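Local coordinates for conserved protein (Methanothermobacter thermautotrophicus, PDB 2WNY), which is of unknown function but, as a member of the DUF54 family encoded in the exosome superoperon, probably binds RNA, at residues A[8-13]-A[119-124]; A[37-42]-A[53-58]; A[84-89]-A[109-114]. The protein carries 1 engineered substitution. One frame throughout, in Å; residues are numbered along the deposited sequence. Where two conformers were deposited one is given.

Contact 1 of 3, residues A[8-13]-A[119-124]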
ATOM      1  N   ILE A   8      -0.962  12.813  -0.544  1.00 31.21           N
ATOM      2  CA  ILE A   8       0.088  11.863  -0.895  1.00 28.92           C
ATOM      3  C   ILE A   8       0.592  12.178  -2.307  1.00 28.63           C
ATOM      4  O   ILE A   8      -0.163  12.637  -3.178  1.00 27.32           O
ATOM      5  CB  ILE A   8      -0.373  10.367  -0.772  1.00 30.32           C
ATOM      6  CG1 ILE A   8      -1.535  10.060  -1.732  1.00 29.71           C
ATOM      7  CG2 ILE A   8      -0.744  10.042   0.649  1.00 32.49           C
ATOM      8  CD1 ILE A   8      -1.913   8.588  -1.809  1.00 36.96           C
ATOM      9  N   HIS A   9       1.883  11.975  -2.521  1.00 27.80           N
ATOM     10  CA  HIS A   9       2.493  12.304  -3.821  1.00 28.07           C
ATOM     11  C   HIS A   9       2.329  11.161  -4.804  1.00 27.14           C
ATOM     12  O   HIS A   9       2.005  11.343  -5.988  1.00 27.21           O
ATOM     13  CB  HIS A   9       3.965  12.634  -3.611  1.00 28.14           C
ATOM     14  CG  HIS A   9       4.181  13.928  -2.896  1.00 30.67           C
ATOM     15  ND1 HIS A   9       3.724  15.130  -3.391  1.00 31.29           N
ATOM     16  CD2 HIS A   9       4.814  14.214  -1.735  1.00 34.86           C
ATOM     17  CE1 HIS A   9       4.057  16.102  -2.560  1.00 40.52           C
ATOM     18  NE2 HIS A   9       4.729  15.574  -1.552  1.00 43.11           N
ATOM     19  N   ASN A  10       2.556   9.960  -4.291  1.00 25.67           N
ATOM     20  CA  ASN A  10       2.509   8.761  -5.112  1.00 27.61           C
ATOM     21  C   ASN A  10       2.421   7.544  -4.189  1.00 27.14           C
ATOM     22  O   ASN A  10       2.630   7.666  -2.967  1.00 28.56           O
ATOM     23  CB  ASN A  10       3.738   8.706  -6.031  1.00 30.04           C
ATOM     24  CG  ASN A  10       5.045   8.525  -5.263  1.00 33.66           C
ATOM     25  OD1 ASN A  10       5.239   7.516  -4.595  1.00 33.19           O
ATOM     26  ND2 ASN A  10       5.942   9.499  -5.365  1.00 32.69           N
ATOM     27  N   ILE A  11       2.103   6.388  -4.762  1.00 25.51           N
ATOM     28  CA  ILE A  11       2.133   5.125  -4.013  1.00 28.06           C
ATOM     29  C   ILE A  11       2.916   4.121  -4.844  1.00 29.42           C
ATOM     30  O   ILE A  11       2.604   3.924  -6.038  1.00 31.19           O
ATOM     31  CB  ILE A  11       0.722   4.529  -3.807  1.00 24.37           C
ATOM     32  CG1 ILE A  11      -0.210   5.547  -3.153  1.00 25.56           C
ATOM     33  CG2 ILE A  11       0.808   3.253  -2.946  1.00 28.54           C
ATOM     34  CD1 ILE A  11      -1.582   5.002  -2.809  1.00 27.06           C
ATOM     35  N   SER A  12       3.940   3.528  -4.237  1.00 28.44           N
ATOM     36  CA  SER A  12       4.623   2.385  -4.828  1.00 31.09           C
ATOM     37  C   SER A  12       3.957   1.151  -4.217  1.00 29.59           C
ATOM     38  O   SER A  12       3.614   1.159  -3.024  1.00 30.00           O
ATOM     39  CB  SER A  12       6.111   2.383  -4.494  1.00 33.34           C
ATOM     40  OG  SER A  12       6.793   3.426  -5.153  1.00 45.20           O
ATOM     41  N   TYR A  13       3.764   0.109  -5.018  1.00 27.77           N
ATOM     42  CA  TYR A  13       3.187  -1.130  -4.491  1.00 24.57           C
ATOM     43  C   TYR A  13       3.934  -2.332  -5.018  1.00 27.04           C
ATOM     44  O   TYR A  13       4.534  -2.300  -6.120  1.00 28.81           O
ATOM     45  CB  TYR A  13       1.673  -1.225  -4.758  1.00 22.44           C
ATOM     46  CG  TYR A  13       1.325  -1.312  -6.223  1.00 24.03           C
ATOM     47  CD1 TYR A  13       1.369  -2.539  -6.900  1.00 27.17           C
ATOM     48  CD2 TYR A  13       0.962  -0.178  -6.934  1.00 28.42           C
ATOM     49  CE1 TYR A  13       1.072  -2.624  -8.248  1.00 25.47           C
ATOM     50  CE2 TYR A  13       0.667  -0.255  -8.270  1.00 25.64           C
ATOM     51  CZ  TYR A  13       0.710  -1.484  -8.921  1.00 27.63           C
ATOM     52  OH  TYR A  13       0.409  -1.554 -10.249  1.00 32.75           O
ATOM     53  N   LYS A 119       4.274   1.506  -0.349  1.00 26.59           N
ATOM     54  CA  LYS A 119       5.163   2.573   0.098  1.00 29.01           C
ATOM     55  C   LYS A 119       4.471   3.866  -0.315  1.00 29.69           C
ATOM     56  O   LYS A 119       4.441   4.229  -1.501  1.00 31.80           O
ATOM     57  CB  LYS A 119       6.547   2.445  -0.534  1.00 29.36           C
ATOM     58  CG  LYS A 119       7.521   3.554  -0.127  1.00 35.42           C
ATOM     59  CD  LYS A 119       8.912   3.354  -0.720  1.00 41.64           C
ATOM     60  CE  LYS A 119       9.068   4.018  -2.092  1.00 57.96           C
ATOM     61  NZ  LYS A 119       8.866   5.502  -2.051  1.00 60.42           N
ATOM     62  N   ILE A 120       3.878   4.534   0.658  1.00 30.91           N
ATOM     63  CA  ILE A 120       3.079   5.725   0.391  1.00 29.38           C
ATOM     64  C   ILE A 120       3.886   7.015   0.665  1.00 31.94           C
ATOM     65  O   ILE A 120       4.216   7.324   1.822  1.00 31.38           O
ATOM     66  CB  ILE A 120       1.778   5.731   1.231  1.00 28.18           C
ATOM     67  CG1 ILE A 120       0.953   4.460   1.002  1.00 30.59           C
ATOM     68  CG2 ILE A 120       0.915   6.990   0.877  1.00 30.60           C
ATOM     69  CD1 ILE A 120      -0.147   4.221   2.080  1.00 26.66           C
ATOM     70  N   LYS A 121       4.191   7.767  -0.399  1.00 31.77           N
ATOM     71  CA  LYS A 121       4.889   9.052  -0.253  1.00 31.93           C
ATOM     72  C   LYS A 121       3.918  10.149   0.212  1.00 31.61           C
ATOM     73  O   LYS A 121       3.170  10.733  -0.578  1.00 30.11           O
ATOM     74  CB  LYS A 121       5.631   9.463  -1.535  1.00 34.25           C
ATOM     75  CG  LYS A 121       6.638  10.630  -1.321  1.00 36.57           C
ATOM     76  CD  LYS A 121       7.428  10.906  -2.582  1.00 46.50           C
ATOM     77  CE  LYS A 121       8.293  12.147  -2.431  1.00 55.41           C
ATOM     78  NZ  LYS A 121       8.976  12.448  -3.712  1.00 61.64           N
ATOM     79  N   VAL A 122       3.964  10.427   1.508  1.00 31.30           N
ATOM     80  CA  VAL A 122       3.079  11.379   2.135  1.00 31.62           C
ATOM     81  C   VAL A 122       3.541  12.801   1.835  1.00 34.64           C
ATOM     82  O   VAL A 122       4.733  13.112   1.935  1.00 35.38           O
ATOM     83  CB  VAL A 122       2.993  11.128   3.658  1.00 34.01           C
ATOM     84  CG1 VAL A 122       2.155  12.207   4.374  1.00 34.55           C
ATOM     85  CG2 VAL A 122       2.438   9.718   3.921  1.00 28.89           C
ATOM     86  N   GLU A 123       2.595  13.644   1.428  1.00 34.14           N
ATOM     87  CA  GLU A 123       2.860  15.078   1.283  1.00 38.25           C
ATOM     88  C   GLU A 123       3.331  15.608   2.623  1.00 39.74           C
ATOM     89  O   GLU A 123       2.589  15.560   3.621  1.00 40.38           O
ATOM     90  CB  GLU A 123       1.608  15.824   0.827  1.00 37.66           C
ATOM     91  CG  GLU A 123       1.843  17.285   0.482  1.00 41.41           C
ATOM     92  CD  GLU A 123       0.543  18.019   0.169  1.00 44.93           C
ATOM     93  OE1 GLU A 123      -0.529  17.640   0.702  1.00 42.56           O
ATOM     94  OE2 GLU A 123       0.592  18.984  -0.616  1.00 41.53           O
ATOM     95  N   ALA A 124       4.577  16.078   2.654  1.00 41.92           N
ATOM     96  CA  ALA A 124       5.198  16.524   3.890  1.00 42.06           C
ATOM     97  C   ALA A 124       6.373  17.450   3.603  1.00 45.29           C
ATOM     98  O   ALA A 124       7.288  17.118   2.850  1.00 45.11           O
ATOM     99  CB  ALA A 124       5.641  15.324   4.721  1.00 42.64           C
TER
HETATM  100  O   HOH W   1       6.330   5.761  -2.963  1.00 14.13           O

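Contact 2 of 3, residues A[37-42]-A[53-58]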
ATOM      1  N   ALA A  37      -5.095  -0.617 -10.804  1.00 28.60           N
ATOM      2  CA  ALA A  37      -3.648  -0.779 -10.826  1.00 28.51           C
ATOM      3  C   ALA A  37      -3.275  -1.753 -11.941  1.00 28.28           C
ATOM      4  O   ALA A  37      -3.936  -2.772 -12.142  1.00 26.45           O
ATOM      5  CB  ALA A  37      -3.113  -1.262  -9.458  1.00 29.66           C
ATOM      6  N   THR A  38      -2.243  -1.412 -12.695  1.00 27.87           N
ATOM      7  CA  THR A  38      -1.769  -2.304 -13.743  1.00 30.67           C
ATOM      8  C   THR A  38      -0.287  -2.510 -13.489  1.00 30.34           C
ATOM      9  O   THR A  38       0.537  -1.703 -13.913  1.00 30.21           O
ATOM     10  CB  THR A  38      -2.025  -1.743 -15.156  1.00 33.04           C
ATOM     11  OG1 THR A  38      -1.400  -0.460 -15.283  1.00 35.07           O
ATOM     12  CG2 THR A  38      -3.525  -1.605 -15.414  1.00 31.81           C
ATOM     13  N   PRO A  39       0.047  -3.567 -12.737  1.00 30.13           N
ATOM     14  CA  PRO A  39       1.418  -3.775 -12.307  1.00 28.26           C
ATOM     15  C   PRO A  39       2.322  -4.265 -13.420  1.00 29.45           C
ATOM     16  O   PRO A  39       1.858  -4.900 -14.392  1.00 29.40           O
ATOM     17  CB  PRO A  39       1.290  -4.857 -11.220  1.00 29.71           C
ATOM     18  CG  PRO A  39      -0.008  -5.533 -11.502  1.00 27.28           C
ATOM     19  CD  PRO A  39      -0.895  -4.541 -12.143  1.00 29.43           C
ATOM     20  N   GLU A  40       3.596  -3.925 -13.301  1.00 25.86           N
ATOM     21  CA  GLU A  40       4.630  -4.536 -14.128  1.00 31.46           C
ATOM     22  C   GLU A  40       4.917  -5.886 -13.497  1.00 29.51           C
ATOM     23  O   GLU A  40       4.729  -6.059 -12.289  1.00 26.96           O
ATOM     24  CB  GLU A  40       5.900  -3.677 -14.164  1.00 33.90           C
ATOM     25  CG  GLU A  40       6.095  -2.965 -15.484  1.00 49.51           C
ATOM     26  CD  GLU A  40       6.561  -1.541 -15.310  1.00 70.90           C
ATOM     27  OE1 GLU A  40       7.713  -1.246 -15.701  1.00 76.29           O
ATOM     28  OE2 GLU A  40       5.776  -0.723 -14.772  1.00 76.51           O
ATOM     29  N   ARG A  41       5.361  -6.827 -14.322  0.50 31.61           N
ATOM     30  CA  ARG A  41       5.662  -8.172 -13.872  0.50 33.44           C
ATOM     31  C   ARG A  41       7.163  -8.364 -13.862  0.50 34.79           C
ATOM     32  O   ARG A  41       7.862  -7.886 -14.758  0.50 38.11           O
ATOM     33  CB  ARG A  41       5.059  -9.200 -14.827  0.50 35.15           C
ATOM     34  CG  ARG A  41       3.627  -8.930 -15.195  0.50 37.21           C
ATOM     35  CD  ARG A  41       3.023 -10.082 -15.979  0.50 35.22           C
ATOM     36  NE  ARG A  41       1.638 -10.241 -15.568  0.50 40.35           N
ATOM     37  CZ  ARG A  41       0.734  -9.268 -15.639  0.50 39.83           C
ATOM     38  NH1 ARG A  41       1.075  -8.082 -16.123  0.50 45.45           N
ATOM     39  NH2 ARG A  41      -0.506  -9.481 -15.235  0.50 29.26           N
ATOM     40  N   GLU A  42       7.668  -9.073 -12.861  1.00 33.46           N
ATOM     41  CA  GLU A  42       9.066  -9.480 -12.913  1.00 38.00           C
ATOM     42  C   GLU A  42       9.232 -10.777 -12.154  1.00 37.07           C
ATOM     43  O   GLU A  42       8.613 -10.967 -11.103  1.00 33.99           O
ATOM     44  CB  GLU A  42      10.005  -8.355 -12.424  1.00 39.90           C
ATOM     45  CG  GLU A  42      10.598  -8.536 -11.031  1.00 49.80           C
ATOM     46  CD  GLU A  42      11.357  -7.312 -10.548  1.00 67.79           C
ATOM     47  OE1 GLU A  42      11.025  -6.796  -9.454  1.00 71.54           O
ATOM     48  OE2 GLU A  42      12.282  -6.864 -11.259  1.00 71.54           O
ATOM     49  N   THR A  53       6.285 -14.361  -9.330  1.00 26.45           N
ATOM     50  CA  THR A  53       6.191 -13.165 -10.120  1.00 28.14           C
ATOM     51  C   THR A  53       5.988 -12.059  -9.110  1.00 27.56           C
ATOM     52  O   THR A  53       5.132 -12.160  -8.239  1.00 26.09           O
ATOM     53  CB  THR A  53       4.995 -13.188 -11.081  1.00 26.97           C
ATOM     54  OG1 THR A  53       5.175 -14.252 -12.004  1.00 29.71           O
ATOM     55  CG2 THR A  53       4.939 -11.886 -11.879  1.00 21.19           C
ATOM     56  N   VAL A  54       6.797 -11.014  -9.213  1.00 28.09           N
ATOM     57  CA  VAL A  54       6.534  -9.799  -8.435  1.00 26.33           C
ATOM     58  C   VAL A  54       5.691  -8.876  -9.297  1.00 25.72           C
ATOM     59  O   VAL A  54       6.035  -8.623 -10.455  1.00 25.53           O
ATOM     60  CB  VAL A  54       7.856  -9.087  -8.023  1.00 31.67           C
ATOM     61  CG1 VAL A  54       7.585  -7.675  -7.522  1.00 28.44           C
ATOM     62  CG2 VAL A  54       8.548  -9.888  -6.954  1.00 29.20           C
ATOM     63  N   LEU A  55       4.582  -8.404  -8.736  1.00 22.18           N
ATOM     64  CA  LEU A  55       3.762  -7.379  -9.374  1.00 26.41           C
ATOM     65  C   LEU A  55       4.063  -6.061  -8.693  1.00 24.70           C
ATOM     66  O   LEU A  55       3.797  -5.911  -7.503  1.00 28.26           O
ATOM     67  CB  LEU A  55       2.268  -7.717  -9.224  1.00 22.82           C
ATOM     68  CG  LEU A  55       1.893  -9.088  -9.810  1.00 26.09           C
ATOM     69  CD1 LEU A  55       0.474  -9.499  -9.328  1.00 19.11           C
ATOM     70  CD2 LEU A  55       1.976  -9.095 -11.347  1.00 26.49           C
ATOM     71  N   ARG A  56       4.634  -5.132  -9.444  1.00 27.88           N
ATOM     72  CA  ARG A  56       5.064  -3.838  -8.932  1.00 29.65           C
ATOM     73  C   ARG A  56       4.472  -2.674  -9.732  1.00 30.03           C
ATOM     74  O   ARG A  56       4.197  -2.792 -10.925  1.00 28.82           O
ATOM     75  CB  ARG A  56       6.579  -3.723  -9.061  1.00 34.48           C
ATOM     76  CG  ARG A  56       7.389  -4.283  -7.953  1.00 40.26           C
ATOM     77  CD  ARG A  56       8.869  -3.932  -8.202  1.00 57.58           C
ATOM     78  NE  ARG A  56       9.773  -5.023  -7.832  1.00 70.04           N
ATOM     79  CZ  ARG A  56      10.440  -5.114  -6.682  1.00 72.90           C
ATOM     80  NH1 ARG A  56      10.321  -4.169  -5.752  1.00 77.16           N
ATOM     81  NH2 ARG A  56      11.226  -6.160  -6.462  1.00 66.18           N
ATOM     82  N   GLY A  57       4.329  -1.528  -9.082  1.00 29.65           N
ATOM     83  CA  GLY A  57       3.920  -0.318  -9.777  1.00 29.91           C
ATOM     84  C   GLY A  57       4.251   0.883  -8.928  1.00 33.94           C
ATOM     85  O   GLY A  57       4.491   0.769  -7.711  1.00 31.56           O
ATOM     86  N   ARG A  58       4.325   2.021  -9.596  1.00 37.12           N
ATOM     87  CA  ARG A  58       4.362   3.320  -8.947  1.00 40.42           C
ATOM     88  C   ARG A  58       3.234   4.110  -9.581  1.00 41.61           C
ATOM     89  O   ARG A  58       3.182   4.319 -10.814  1.00 40.11           O
ATOM     90  CB  ARG A  58       5.722   3.999  -9.106  1.00 43.36           C
ATOM     91  CG  ARG A  58       5.931   5.177  -8.149  1.00 49.92           C
ATOM     92  CD  ARG A  58       7.204   5.910  -8.510  1.00 62.37           C
ATOM     93  NE  ARG A  58       7.145   7.352  -8.249  1.00 75.20           N
ATOM     94  CZ  ARG A  58       6.311   8.214  -8.842  1.00 79.04           C
ATOM     95  NH1 ARG A  58       5.405   7.802  -9.727  1.00 69.27           N
ATOM     96  NH2 ARG A  58       6.372   9.505  -8.532  1.00 80.13           N
TER
HETATM   97  O   HOH W   2       4.949   1.281 -12.610  1.00 34.51           O

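Contact 3 of 3, residues A[84-89]-A[109-114]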
ATOM      1  N   GLU A  84       1.458   4.872  13.266  1.00 53.09           N
ATOM      2  CA  GLU A  84       2.463   5.831  13.731  1.00 56.12           C
ATOM      3  C   GLU A  84       3.906   5.355  13.608  1.00 56.55           C
ATOM      4  O   GLU A  84       4.808   6.154  13.352  1.00 58.07           O
ATOM      5  CB  GLU A  84       2.175   6.225  15.186  1.00 61.56           C
ATOM      6  CG  GLU A  84       0.948   7.115  15.344  1.00 67.15           C
ATOM      7  CD  GLU A  84       0.665   7.522  16.786  1.00 82.22           C
ATOM      8  OE1 GLU A  84       0.646   6.645  17.685  1.00 84.66           O
ATOM      9  OE2 GLU A  84       0.444   8.734  17.007  1.00 84.57           O
ATOM     10  N   ASP A  85       4.119   4.056  13.799  1.00 56.56           N
ATOM     11  CA  ASP A  85       5.469   3.491  13.789  1.00 57.46           C
ATOM     12  C   ASP A  85       5.862   2.965  12.407  1.00 51.48           C
ATOM     13  O   ASP A  85       6.983   2.510  12.205  1.00 51.56           O
ATOM     14  CB  ASP A  85       5.595   2.398  14.854  1.00 61.82           C
ATOM     15  CG  ASP A  85       4.401   1.466  14.868  1.00 64.64           C
ATOM     16  OD1 ASP A  85       4.202   0.740  13.870  1.00 67.38           O
ATOM     17  OD2 ASP A  85       3.666   1.467  15.882  1.00 79.60           O
ATOM     18  N   ARG A  86       4.939   3.047  11.457  1.00 46.20           N
ATOM     19  CA  ARG A  86       5.187   2.541  10.109  1.00 42.94           C
ATOM     20  C   ARG A  86       5.738   3.610   9.154  1.00 41.25           C
ATOM     21  O   ARG A  86       5.948   3.334   7.974  1.00 39.85           O
ATOM     22  CB  ARG A  86       3.916   1.923   9.528  1.00 39.43           C
ATOM     23  CG  ARG A  86       3.309   0.799  10.352  1.00 45.49           C
ATOM     24  CD  ARG A  86       2.033   0.313   9.684  1.00 48.22           C
ATOM     25  NE  ARG A  86       1.105  -0.290  10.631  1.00 56.30           N
ATOM     26  CZ  ARG A  86       0.707  -1.559  10.611  1.00 53.23           C
ATOM     27  NH1 ARG A  86       1.147  -2.390   9.680  1.00 48.89           N
ATOM     28  NH2 ARG A  86      -0.142  -1.995  11.533  1.00 55.01           N
ATOM     29  N   PHE A  87       5.978   4.817   9.659  1.00 42.40           N
ATOM     30  CA  PHE A  87       6.555   5.910   8.859  1.00 42.84           C
ATOM     31  C   PHE A  87       8.080   5.828   8.887  1.00 45.94           C
ATOM     32  O   PHE A  87       8.648   5.511   9.932  1.00 48.56           O
ATOM     33  CB  PHE A  87       6.151   7.272   9.447  1.00 44.09           C
ATOM     34  CG  PHE A  87       4.706   7.632   9.239  1.00 39.74           C
ATOM     35  CD1 PHE A  87       4.333   8.486   8.202  1.00 40.00           C
ATOM     36  CD2 PHE A  87       3.717   7.132  10.089  1.00 42.75           C
ATOM     37  CE1 PHE A  87       2.996   8.836   8.010  1.00 37.39           C
ATOM     38  CE2 PHE A  87       2.371   7.466   9.903  1.00 44.50           C
ATOM     39  CZ  PHE A  87       2.007   8.324   8.859  1.00 39.40           C
ATOM     40  N   ASP A  88       8.752   6.152   7.779  1.00 44.10           N
ATOM     41  CA  ASP A  88      10.222   6.251   7.816  1.00 47.32           C
ATOM     42  C   ASP A  88      10.706   7.678   8.123  1.00 49.53           C
ATOM     43  O   ASP A  88       9.891   8.573   8.385  1.00 47.09           O
ATOM     44  CB  ASP A  88      10.879   5.665   6.550  1.00 44.57           C
ATOM     45  CG  ASP A  88      10.647   6.516   5.294  1.00 47.60           C
ATOM     46  OD1 ASP A  88      10.102   7.637   5.383  1.00 40.98           O
ATOM     47  OD2 ASP A  88      11.043   6.053   4.203  1.00 53.56           O
ATOM     48  N   GLU A  89      12.026   7.880   8.102  1.00 53.86           N
ATOM     49  CA  GLU A  89      12.623   9.191   8.403  1.00 58.14           C
ATOM     50  C   GLU A  89      12.419  10.215   7.273  1.00 56.50           C
ATOM     51  O   GLU A  89      12.678  11.406   7.458  1.00 57.71           O
ATOM     52  CB  GLU A  89      14.116   9.056   8.767  1.00 62.59           C
ATOM     53  CG  GLU A  89      14.921   8.104   7.846  1.00 69.31           C
ATOM     54  CD  GLU A  89      16.443   8.237   7.981  1.00 86.87           C
ATOM     55  OE1 GLU A  89      16.924   9.191   8.632  1.00 88.85           O
ATOM     56  OE2 GLU A  89      17.165   7.378   7.420  1.00 89.88           O
ATOM     57  N   PRO A 109      -4.185  -4.545   8.049  1.00 38.11           N
ATOM     58  CA  PRO A 109      -2.757  -4.273   8.199  1.00 37.81           C
ATOM     59  C   PRO A 109      -2.056  -5.480   8.817  1.00 39.04           C
ATOM     60  O   PRO A 109      -2.584  -6.122   9.729  1.00 39.35           O
ATOM     61  CB  PRO A 109      -2.718  -3.068   9.151  1.00 39.70           C
ATOM     62  CG  PRO A 109      -4.031  -3.106   9.890  1.00 43.27           C
ATOM     63  CD  PRO A 109      -5.024  -3.763   8.978  1.00 40.84           C
ATOM     64  N   VAL A 110      -0.891  -5.815   8.282  1.00 38.71           N
ATOM     65  CA  VAL A 110      -0.080  -6.889   8.841  1.00 42.21           C
ATOM     66  C   VAL A 110       1.361  -6.414   8.968  1.00 44.87           C
ATOM     67  O   VAL A 110       1.739  -5.387   8.388  1.00 43.23           O
ATOM     68  CB  VAL A 110      -0.145  -8.184   7.989  1.00 42.38           C
ATOM     69  CG1 VAL A 110      -1.537  -8.832   8.061  1.00 37.22           C
ATOM     70  CG2 VAL A 110       0.263  -7.905   6.549  1.00 37.38           C
ATOM     71  N   ARG A 111       2.161  -7.165   9.714  1.00 49.33           N
ATOM     72  CA  ARG A 111       3.552  -6.799   9.947  1.00 55.62           C
ATOM     73  C   ARG A 111       4.512  -7.640   9.108  1.00 56.48           C
ATOM     74  O   ARG A 111       5.539  -7.150   8.631  1.00 57.96           O
ATOM     75  CB  ARG A 111       3.891  -6.915  11.438  1.00 58.84           C
ATOM     76  CG  ARG A 111       3.103  -5.956  12.316  1.00 65.67           C
ATOM     77  CD  ARG A 111       3.549  -4.517  12.112  1.00 67.15           C
ATOM     78  NE  ARG A 111       2.834  -3.589  12.982  1.00 69.65           N
ATOM     79  CZ  ARG A 111       3.225  -2.343  13.239  1.00 73.54           C
ATOM     80  NH1 ARG A 111       4.339  -1.857  12.699  1.00 71.48           N
ATOM     81  NH2 ARG A 111       2.497  -1.575  14.041  1.00 72.30           N
ATOM     82  N   HIS A 112       4.174  -8.912   8.953  1.00 57.75           N
ATOM     83  CA  HIS A 112       4.977  -9.832   8.174  1.00 59.44           C
ATOM     84  C   HIS A 112       4.026 -10.767   7.440  1.00 57.59           C
ATOM     85  O   HIS A 112       2.808 -10.762   7.682  1.00 56.87           O
ATOM     86  CB  HIS A 112       5.925 -10.658   9.069  1.00 64.03           C
ATOM     87  CG  HIS A 112       6.910  -9.843   9.859  1.00 69.85           C
ATOM     88  ND1 HIS A 112       7.810  -8.976   9.272  1.00 75.60           N
ATOM     89  CD2 HIS A 112       7.154  -9.789  11.192  1.00 79.76           C
ATOM     90  CE1 HIS A 112       8.551  -8.409  10.210  1.00 80.61           C
ATOM     91  NE2 HIS A 112       8.174  -8.888  11.384  1.00 82.99           N
ATOM     92  N   GLY A 113       4.590 -11.569   6.546  1.00 56.85           N
ATOM     93  CA  GLY A 113       3.813 -12.551   5.811  1.00 54.60           C
ATOM     94  C   GLY A 113       3.497 -12.088   4.407  1.00 51.01           C
ATOM     95  O   GLY A 113       4.019 -11.069   3.929  1.00 47.92           O
ATOM     96  N   ASP A 114       2.632 -12.854   3.748  1.00 49.01           N
ATOM     97  CA  ASP A 114       2.268 -12.582   2.367  1.00 43.77           C
ATOM     98  C   ASP A 114       1.348 -11.386   2.313  1.00 40.92           C
ATOM     99  O   ASP A 114       0.138 -11.448   2.683  1.00 39.43           O
ATOM    100  CB  ASP A 114       1.615 -13.805   1.734  1.00 45.31           C
ATOM    101  CG  ASP A 114       1.741 -13.818   0.223  1.00 43.81           C
ATOM    102  OD1 ASP A 114       2.572 -13.061  -0.346  1.00 29.25           O
ATOM    103  OD2 ASP A 114       1.006 -14.612  -0.390  1.00 48.57           O
TER

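Contact 1 of 3, residues A[8-13]-A[119-124]
Strands 8-17 and 115-122 run antiparallel as neighbours inside the sheet of this RNA-binding-family fold. Ser12 and Lys119 form a hydrogen-bonded pair, with Lys119 N reaching Ser12 O at 2.8 Å. The chain turns a corner at His9, whose N meets Lys121 O almost straight on at 2.6 Å. Ile8, Ile11, Ile120 and Val122 line one face, where helix 62-76 packs on Ile8 and Ile11. Ile8 CG2 presses on Ile120 CG2 at 3.5 Å, tighter than usual for two methyl groups. Ile11 lies alongside Ile120 and points the same way.

Lys119 belongs to the opposite face. Its CB rests on Ser12 CB at 4.0 Å. CG stands anti to the backbone N, and the chain then bends at chi3 (90°) and chi4 (61°). This brings CE past Ser12 OG at 3.9 Å and turns NZ along the strands toward Asn10. Beside it, Lys121 stays extended, and its CD lies 3.5 Å from Asn10 ND2. The His9 ring has Glu123 CB over one face. One water joins the polar groups: it accepts from Lys119 NZ and Ser12 OG and donates to Lys119 O and, at 2.6 Å, to Asn10 OD1.

Contact 2 of 3, residues A[37-42]-A[53-58]
Glu42 and Arg56 meet through a salt bridge on the face that also carries Glu40 and Val54. Glu42 OE1 takes the NE-H of Arg56 at 2.7 Å, nearly along its own C-O axis and close to the guanidinium plane. Arg56 NH2 adds a weak bond to the same oxygen. The carboxylate stands almost perpendicular to the guanidinium, 89° between planes, and OE1 takes both N-H groups. Glu42 CG passes alongside Val54 CB on the way. On the other face Pro39 CB packs on Leu55 CB at 3.6 Å. Leu55 CD2 reaches Pro39 CG and also lies over one face of the Arg41 guanidinium.

Behind these side chains is the backbone of a beta hairpin, strands 40-45 and 51-59. Glu40 with Arg56 and Glu42 with Val54 are hydrogen-bonded pairs. Arg41 with Leu55 is the non-hydrogen-bonded pair between them. The bonds are short at two places, Glu40 N to Arg56 O at 2.7 Å and Val54 N to Glu42 O at 2.6 Å.

Farther out, Glu23 holds the end of Arg41 in a salt bridge. Helix 23-30 covers the apolar face, with Leu30 on Pro39 and Val26 on Leu55. A water donates to Glu40 OE2 and accepts from Arg58 N at 3.2 Å, joining the start of one strand to the other.

Contact 3 of 3, residues A[84-89]-A[109-114]
Two guanidinium groups lie flat on each other at the close-packed centre of this contact. Arg86 CZ sits over Arg111 CZ at 3.7 Å, and the planes are 19° apart. Arg86 gets there with a chain extended from CG to NE. Arg111 instead bends at chi2 (-71°), which swings its tip back over Arg86. The like charges of this stack would repel, and the carboxylate of Asp85 probably offsets part of that. Asp85 OD1 lies in the Arg111 plane and takes both end nitrogens, NH1 and NH2, each at 2.9 Å. The NH2 bond uses the syn lone pair of OD1. The NH1 bond comes from above the carboxylate plane.

The contact ties a loop to the edge of the antiparallel sheet. The loop between helix 62-76 and strand 92-98 supplies Asp85 and Arg86. The short, weakly bonded outermost strand 109-110 and the residues after it supply the other side. Arg86 is fixed more firmly from its own side, where its NE donates to Glu82 O.

Toward strand 109-110 the fit loosens. Arg86 NH1 meets Val110 O at its guanidinium edge, but this bond is weak, at 3.3 Å and bent to 130°. Pro109 CB approaches Arg86 NH2 obliquely at 3.7 Å. Arg111 and Asp85 are exposed, so their salt bridge lies at the surface, while Arg86 is more sheltered.

In the fold
All three contacts reach one antiparallel sheet. Contact 1 lies on strand 8-17 and contact 2 on its neighbour 51-59; their centres are about 17 Å apart. Tyr13 links them: its N probably bonds to Gly57 O at 2.9 Å, and its OH packs 3.2 Å from Pro39 CA. Contact 3 lies about 14 Å from contact 1, centre to centre. They meet where Val122 CG2 packs on Phe87 CE1 at 4.2 Å, and helix 129-139 touches both of these residues. Contacts 2 and 3 do not touch; their nearest atoms are about 8 Å apart. The protein belongs to an RNA-binding family, but no RNA site is established here.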